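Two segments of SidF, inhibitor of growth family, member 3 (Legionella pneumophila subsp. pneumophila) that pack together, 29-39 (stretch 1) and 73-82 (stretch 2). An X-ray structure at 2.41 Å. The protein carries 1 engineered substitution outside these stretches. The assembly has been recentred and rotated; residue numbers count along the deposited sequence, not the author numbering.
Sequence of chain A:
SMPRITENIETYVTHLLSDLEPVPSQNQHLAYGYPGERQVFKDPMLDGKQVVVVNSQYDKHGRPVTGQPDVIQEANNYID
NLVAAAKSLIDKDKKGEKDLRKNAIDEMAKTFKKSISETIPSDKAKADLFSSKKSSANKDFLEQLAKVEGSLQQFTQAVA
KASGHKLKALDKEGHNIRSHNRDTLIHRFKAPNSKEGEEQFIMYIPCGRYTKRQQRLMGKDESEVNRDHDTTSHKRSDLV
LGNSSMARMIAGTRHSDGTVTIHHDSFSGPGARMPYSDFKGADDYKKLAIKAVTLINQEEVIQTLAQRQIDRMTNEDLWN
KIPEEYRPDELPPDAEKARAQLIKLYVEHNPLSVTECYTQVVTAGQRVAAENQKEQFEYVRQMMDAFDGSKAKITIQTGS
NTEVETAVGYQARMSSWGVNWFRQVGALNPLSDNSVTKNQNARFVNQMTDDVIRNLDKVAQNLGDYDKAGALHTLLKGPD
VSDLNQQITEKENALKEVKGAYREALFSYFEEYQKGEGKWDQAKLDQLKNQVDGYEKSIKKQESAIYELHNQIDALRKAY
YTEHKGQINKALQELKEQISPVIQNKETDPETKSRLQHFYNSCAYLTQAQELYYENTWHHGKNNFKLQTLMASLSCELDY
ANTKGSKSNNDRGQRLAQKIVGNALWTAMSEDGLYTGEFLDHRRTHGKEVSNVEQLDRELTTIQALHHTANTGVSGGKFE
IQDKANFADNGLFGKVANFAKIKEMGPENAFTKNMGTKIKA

Stretch 1 29-39: HLAYGYPGERQ
Stretch 2 73-82: QEANNYIDNL

Stretch 2 is helical throughout, part of a longer helix; stretch 1 is irregular; from Ala31 to Gly33 it runs antiparallel to the helix, then turns away from Tyr34 onward, with Ala31 CA 5.4 Å from Asn77 CA and Gly33 CA 5.5 Å from Gln73 CA. The rule is a helix reading an irregular backbone through amides spaced four residues apart.

Gln73 (m, m, chi3 -53°) points toward stretch 1. Its OE1 accepts from Tyr34 N at 2.9 Å, while its CB lies over one face of the Tyr34 ring, 3.9 Å from the centroid, a CH-pi contact. The OH of Tyr34 (phi/psi 47/60; chi1 m, chi2 -93°) also reaches Glu74 (m, m), donating to its OE2 at 2.7 Å near the ring plane.

One turn on, Asn77 (m, chi2 -17°) gives a weak hydrogen bond from ND2 to Tyr32 O, 2.9 Å; Arg38 NH1, on an extended m, t, t chain, donates to that same Tyr32 O at 2.8 Å. Gly33 (67/-161) has a positive phi that favours glycine, and an ideal CB would clash with Asn77 OD1.

Asp80 CB packs 3.9 Å from Ala31 CB. Finally Asn81 (m, chi2 -31°) clasps Ala31 (-90/126) twice: OD1 accepts from Ala31 N at 2.8 Å, and ND2 donates to Ala31 O at 3.1 Å.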

ATOM      1  N   HIS A  29      15.500  -6.578  16.243  1.00 64.98           N
ATOM      2  CA  HIS A  29      16.083  -6.267  14.942  1.00 65.14           C
ATOM      3  C   HIS A  29      16.533  -4.818  14.706  1.00 67.24           C
ATOM      4  O   HIS A  29      17.372  -4.540  13.841  1.00 64.38           O
ATOM      5  CB  HIS A  29      15.121  -6.747  13.860  1.00 67.05           C
ATOM      6  CG  HIS A  29      14.831  -8.242  13.942  1.00 74.24           C
ATOM      7  ND1 HIS A  29      15.806  -9.175  14.217  1.00 69.70           N
ATOM      8  CD2 HIS A  29      13.648  -8.945  13.781  1.00 64.16           C
ATOM      9  CE1 HIS A  29      15.255 -10.394  14.248  1.00 72.98           C
ATOM     10  NE2 HIS A  29      13.929 -10.258  13.989  1.00 75.45           N
ATOM     11  N   LEU A  30      15.981  -3.869  15.448  1.00 61.81           N
ATOM     12  CA  LEU A  30      16.332  -2.471  15.237  1.00 59.44           C
ATOM     13  C   LEU A  30      15.692  -1.657  16.361  1.00 54.67           C
ATOM     14  O   LEU A  30      14.810  -2.153  17.070  1.00 53.12           O
ATOM     15  CB  LEU A  30      15.863  -2.006  13.845  1.00 60.44           C
ATOM     16  CG  LEU A  30      14.365  -1.686  13.672  1.00 62.39           C
ATOM     17  CD1 LEU A  30      14.088  -0.199  13.389  1.00 55.84           C
ATOM     18  CD2 LEU A  30      13.827  -2.542  12.559  1.00 57.59           C
ATOM     19  N   ALA A  31      16.137  -0.424  16.532  1.00 51.12           N
ATOM     20  CA  ALA A  31      15.637   0.369  17.638  1.00 51.46           C
ATOM     21  C   ALA A  31      14.403   1.154  17.255  1.00 47.84           C
ATOM     22  O   ALA A  31      14.386   1.904  16.282  1.00 45.30           O
ATOM     23  CB  ALA A  31      16.705   1.296  18.154  1.00 48.27           C
ATOM     24  N   TYR A  32      13.362   0.962  18.039  1.00 48.19           N
ATOM     25  CA  TYR A  32      12.115   1.715  17.863  1.00 45.99           C
ATOM     26  C   TYR A  32      11.851   2.859  18.861  1.00 47.45           C
ATOM     27  O   TYR A  32      11.046   3.747  18.544  1.00 51.05           O
ATOM     28  CB  TYR A  32      11.002   0.730  17.989  1.00 45.33           C
ATOM     29  CG  TYR A  32      10.939  -0.201  16.858  1.00 44.01           C
ATOM     30  CD1 TYR A  32      10.254   0.167  15.662  1.00 40.12           C
ATOM     31  CD2 TYR A  32      11.516  -1.466  16.945  1.00 43.55           C
ATOM     32  CE1 TYR A  32      10.151  -0.718  14.589  1.00 38.00           C
ATOM     33  CE2 TYR A  32      11.421  -2.358  15.868  1.00 42.83           C
ATOM     34  CZ  TYR A  32      10.746  -1.984  14.716  1.00 44.68           C
ATOM     35  OH  TYR A  32      10.611  -2.896  13.699  1.00 53.12           O
ATOM     36  N   GLY A  33      12.517   2.821  20.034  1.00 43.87           N
ATOM     37  CA  GLY A  33      12.400   3.795  21.112  1.00 42.52           C
ATOM     38  C   GLY A  33      11.014   3.754  21.754  1.00 49.49           C
ATOM     39  O   GLY A  33      10.264   2.792  21.568  1.00 47.76           O
ATOM     40  N   TYR A  34      10.645   4.819  22.471  1.00 48.47           N
ATOM     41  CA  TYR A  34       9.425   4.821  23.244  1.00 48.08           C
ATOM     42  C   TYR A  34       9.290   3.516  24.078  1.00 52.37           C
ATOM     43  O   TYR A  34       8.323   2.749  23.928  1.00 50.84           O
ATOM     44  CB  TYR A  34       8.207   5.070  22.332  1.00 45.17           C
ATOM     45  CG  TYR A  34       8.341   6.293  21.412  1.00 45.96           C
ATOM     46  CD1 TYR A  34       7.847   7.577  21.815  1.00 43.01           C
ATOM     47  CD2 TYR A  34       8.994   6.204  20.170  1.00 42.73           C
ATOM     48  CE1 TYR A  34       7.985   8.700  21.006  1.00 36.11           C
ATOM     49  CE2 TYR A  34       9.158   7.339  19.365  1.00 38.73           C
ATOM     50  CZ  TYR A  34       8.626   8.573  19.772  1.00 41.23           C
ATOM     51  OH  TYR A  34       8.768   9.696  18.946  1.00 37.55           O
ATOM     52  N   PRO A  35      10.250   3.266  24.975  1.00 52.89           N
ATOM     53  CA  PRO A  35      10.116   2.052  25.806  1.00 54.96           C
ATOM     54  C   PRO A  35       8.751   1.948  26.576  1.00 55.34           C
ATOM     55  O   PRO A  35       8.240   2.927  27.084  1.00 55.56           O
ATOM     56  CB  PRO A  35      11.310   2.134  26.760  1.00 52.69           C
ATOM     57  CG  PRO A  35      11.650   3.615  26.858  1.00 52.42           C
ATOM     58  CD  PRO A  35      11.292   4.184  25.479  1.00 56.38           C
ATOM     59  N   GLY A  36       8.142   0.771  26.602  1.00 55.35           N
ATOM     60  CA  GLY A  36       6.848   0.624  27.249  1.00 54.53           C
ATOM     61  C   GLY A  36       5.696   1.122  26.405  1.00 57.74           C
ATOM     62  O   GLY A  36       4.574   0.821  26.719  1.00 62.12           O
ATOM     63  N   GLU A  37       5.932   1.866  25.327  1.00 54.45           N
ATOM     64  CA  GLU A  37       4.834   2.096  24.374  1.00 51.32           C
ATOM     65  C   GLU A  37       5.055   1.179  23.159  1.00 50.97           C
ATOM     66  O   GLU A  37       4.154   0.410  22.826  1.00 49.29           O
ATOM     67  CB  GLU A  37       4.623   3.563  23.991  1.00 47.26           C
ATOM     68  CG  GLU A  37       3.937   3.756  22.616  1.00 51.28           C
ATOM     69  CD  GLU A  37       3.855   5.241  22.067  1.00 58.15           C
ATOM     70  OE1 GLU A  37       4.403   6.226  22.661  1.00 59.38           O
ATOM     71  OE2 GLU A  37       3.203   5.460  21.001  1.00 62.87           O
ATOM     72  N   ARG A  38       6.255   1.209  22.553  1.00 51.47           N
ATOM     73  CA  ARG A  38       6.580   0.329  21.372  1.00 48.80           C
ATOM     74  C   ARG A  38       7.121  -1.004  21.885  1.00 49.26           C
ATOM     75  O   ARG A  38       8.326  -1.197  22.101  1.00 47.89           O
ATOM     76  CB  ARG A  38       7.511   1.013  20.356  1.00 42.81           C
ATOM     77  CG  ARG A  38       6.860   2.209  19.639  1.00 41.37           C
ATOM     78  CD  ARG A  38       7.845   2.869  18.707  1.00 42.05           C
ATOM     79  NE  ARG A  38       7.227   3.946  17.958  1.00 40.20           N
ATOM     80  CZ  ARG A  38       7.831   4.690  17.028  1.00 39.00           C
ATOM     81  NH1 ARG A  38       9.114   4.524  16.726  1.00 39.45           N
ATOM     82  NH2 ARG A  38       7.150   5.631  16.398  1.00 38.11           N
ATOM     83  N   GLN A  39       6.216  -1.936  22.103  1.00 45.75           N
ATOM     84  CA  GLN A  39       6.625  -3.148  22.722  1.00 46.20           C
ATOM     85  C   GLN A  39       6.901  -4.207  21.687  1.00 46.98           C
ATOM     86  O   GLN A  39       6.211  -4.295  20.667  1.00 46.26           O
ATOM     87  CB  GLN A  39       5.566  -3.544  23.701  1.00 48.28           C
ATOM     88  CG  GLN A  39       5.429  -2.426  24.727  1.00 52.52           C
ATOM     89  CD  GLN A  39       4.963  -3.002  26.029  1.00 64.56           C
ATOM     90  OE1 GLN A  39       3.879  -3.596  26.093  1.00 62.84           O
ATOM     91  NE2 GLN A  39       5.822  -2.927  27.056  1.00 68.43           N
ATOM     92  N   GLN A  73      13.677  10.507  21.877  1.00 42.44           N
ATOM     93  CA  GLN A  73      13.495   9.151  21.404  1.00 44.59           C
ATOM     94  C   GLN A  73      13.923   9.002  19.959  1.00 43.24           C
ATOM     95  O   GLN A  73      14.599   8.043  19.651  1.00 49.76           O
ATOM     96  CB  GLN A  73      12.069   8.639  21.598  1.00 44.03           C
ATOM     97  CG  GLN A  73      11.620   8.663  23.039  1.00 46.32           C
ATOM     98  CD  GLN A  73      12.464   7.753  23.885  1.00 51.42           C
ATOM     99  OE1 GLN A  73      12.624   6.565  23.553  1.00 57.92           O
ATOM    100  NE2 GLN A  73      13.050   8.300  24.959  1.00 49.22           N
ATOM    101  N   GLU A  74      13.576   9.948  19.099  1.00 40.64           N
ATOM    102  CA  GLU A  74      13.907   9.830  17.685  1.00 43.63           C
ATOM    103  C   GLU A  74      15.416   9.964  17.506  1.00 44.20           C
ATOM    104  O   GLU A  74      16.009   9.299  16.677  1.00 45.66           O
ATOM    105  CB  GLU A  74      13.196  10.918  16.852  1.00 41.75           C
ATOM    106  CG  GLU A  74      11.662  10.842  16.924  1.00 45.44           C
ATOM    107  CD  GLU A  74      11.078   9.566  16.282  1.00 47.20           C
ATOM    108  OE1 GLU A  74      11.750   8.865  15.490  1.00 46.11           O
ATOM    109  OE2 GLU A  74       9.926   9.244  16.590  1.00 46.19           O
ATOM    110  N   ALA A  75      16.009  10.875  18.253  1.00 42.46           N
ATOM    111  CA  ALA A  75      17.460  10.980  18.312  1.00 45.07           C
ATOM    112  C   ALA A  75      18.118   9.666  18.718  1.00 44.77           C
ATOM    113  O   ALA A  75      19.069   9.247  18.066  1.00 44.05           O
ATOM    114  CB  ALA A  75      17.865  12.072  19.250  1.00 40.08           C
ATOM    115  N   ASN A  76      17.607   9.004  19.766  1.00 46.34           N
ATOM    116  CA  ASN A  76      18.116   7.675  20.131  1.00 44.65           C
ATOM    117  C   ASN A  76      17.952   6.659  19.027  1.00 47.19           C
ATOM    118  O   ASN A  76      18.891   5.934  18.766  1.00 50.83           O
ATOM    119  CB  ASN A  76      17.463   7.122  21.367  1.00 47.37           C
ATOM    120  CG  ASN A  76      17.871   7.846  22.640  1.00 51.75           C
ATOM    121  OD1 ASN A  76      18.699   8.728  22.645  1.00 54.07           O
ATOM    122  ND2 ASN A  76      17.217   7.507  23.709  1.00 51.38           N
ATOM    123  N   ASN A  77      16.786   6.609  18.372  1.00 42.70           N
ATOM    124  CA  ASN A  77      16.561   5.715  17.234  1.00 45.83           C
ATOM    125  C   ASN A  77      17.552   5.957  16.097  1.00 46.66           C
ATOM    126  O   ASN A  77      18.196   5.058  15.587  1.00 52.46           O
ATOM    127  CB  ASN A  77      15.144   5.888  16.688  1.00 44.04           C
ATOM    128  CG  ASN A  77      14.118   5.373  17.648  1.00 47.99           C
ATOM    129  OD1 ASN A  77      14.454   4.620  18.557  1.00 53.78           O
ATOM    130  ND2 ASN A  77      12.866   5.789  17.475  1.00 45.41           N
ATOM    131  N   TYR A  78      17.651   7.200  15.712  1.00 45.57           N
ATOM    132  CA  TYR A  78      18.644   7.606  14.763  1.00 45.57           C
ATOM    133  C   TYR A  78      20.004   7.222  15.164  1.00 45.39           C
ATOM    134  O   TYR A  78      20.663   6.671  14.346  1.00 50.04           O
ATOM    135  CB  TYR A  78      18.628   9.108  14.539  1.00 43.80           C
ATOM    136  CG  TYR A  78      19.540   9.469  13.406  1.00 47.02           C
ATOM    137  CD1 TYR A  78      19.095   9.438  12.109  1.00 42.47           C
ATOM    138  CD2 TYR A  78      20.867   9.813  13.635  1.00 46.14           C
ATOM    139  CE1 TYR A  78      19.932   9.789  11.071  1.00 42.86           C
ATOM    140  CE2 TYR A  78      21.682  10.171  12.611  1.00 44.48           C
ATOM    141  CZ  TYR A  78      21.192  10.136  11.332  1.00 47.44           C
ATOM    142  OH  TYR A  78      21.995  10.486  10.294  1.00 53.48           O
ATOM    143  N   ILE A  79      20.447   7.511  16.404  1.00 48.89           N
ATOM    144  CA  ILE A  79      21.805   7.143  16.776  1.00 48.39           C
ATOM    145  C   ILE A  79      22.028   5.610  16.601  1.00 49.14           C
ATOM    146  O   ILE A  79      22.947   5.177  15.920  1.00 51.71           O
ATOM    147  CB  ILE A  79      22.158   7.517  18.220  1.00 53.05           C
ATOM    148  CG1 ILE A  79      21.905   8.994  18.595  1.00 58.09           C
ATOM    149  CG2 ILE A  79      23.554   7.091  18.566  1.00 46.58           C
ATOM    150  CD1 ILE A  79      22.728  10.028  17.935  1.00 58.11           C
ATOM    151  N   ASP A  80      21.162   4.803  17.191  1.00 50.30           N
ATOM    152  CA  ASP A  80      21.369   3.378  17.333  1.00 53.42           C
ATOM    153  C   ASP A  80      21.290   2.711  15.994  1.00 52.42           C
ATOM    154  O   ASP A  80      22.062   1.782  15.726  1.00 56.23           O
ATOM    155  CB  ASP A  80      20.286   2.740  18.241  1.00 57.00           C
ATOM    156  CG  ASP A  80      20.422   3.144  19.717  1.00 66.60           C
ATOM    157  OD1 ASP A  80      21.497   3.650  20.143  1.00 66.75           O
ATOM    158  OD2 ASP A  80      19.433   2.968  20.473  1.00 72.78           O
ATOM    159  N   ASN A  81      20.336   3.159  15.176  1.00 50.21           N
ATOM    160  CA  ASN A  81      20.083   2.512  13.894  1.00 51.28           C
ATOM    161  C   ASN A  81      21.230   2.828  12.911  1.00 51.43           C
ATOM    162  O   ASN A  81      21.653   1.972  12.197  1.00 52.62           O
ATOM    163  CB  ASN A  81      18.694   2.825  13.329  1.00 47.55           C
ATOM    164  CG  ASN A  81      17.538   2.169  14.140  1.00 47.80           C
ATOM    165  OD1 ASN A  81      17.689   1.113  14.721  1.00 49.13           O
ATOM    166  ND2 ASN A  81      16.387   2.805  14.157  1.00 45.57           N
ATOM    167  N   LEU A  82      21.780   4.031  12.952  1.00 47.47           N
ATOM    168  CA  LEU A  82      22.941   4.349  12.150  1.00 49.52           C
ATOM    169  C   LEU A  82      24.168   3.580  12.712  1.00 54.37           C
ATOM    170  O   LEU A  82      25.000   3.032  11.938  1.00 51.98           O
ATOM    171  CB  LEU A  82      23.176   5.869  12.170  1.00 51.37           C
ATOM    172  CG  LEU A  82      24.103   6.595  11.182  1.00 55.06           C
ATOM    173  CD1 LEU A  82      24.861   7.781  11.816  1.00 46.19           C
ATOM    174  CD2 LEU A  82      25.098   5.650  10.569  1.00 56.62           C
TER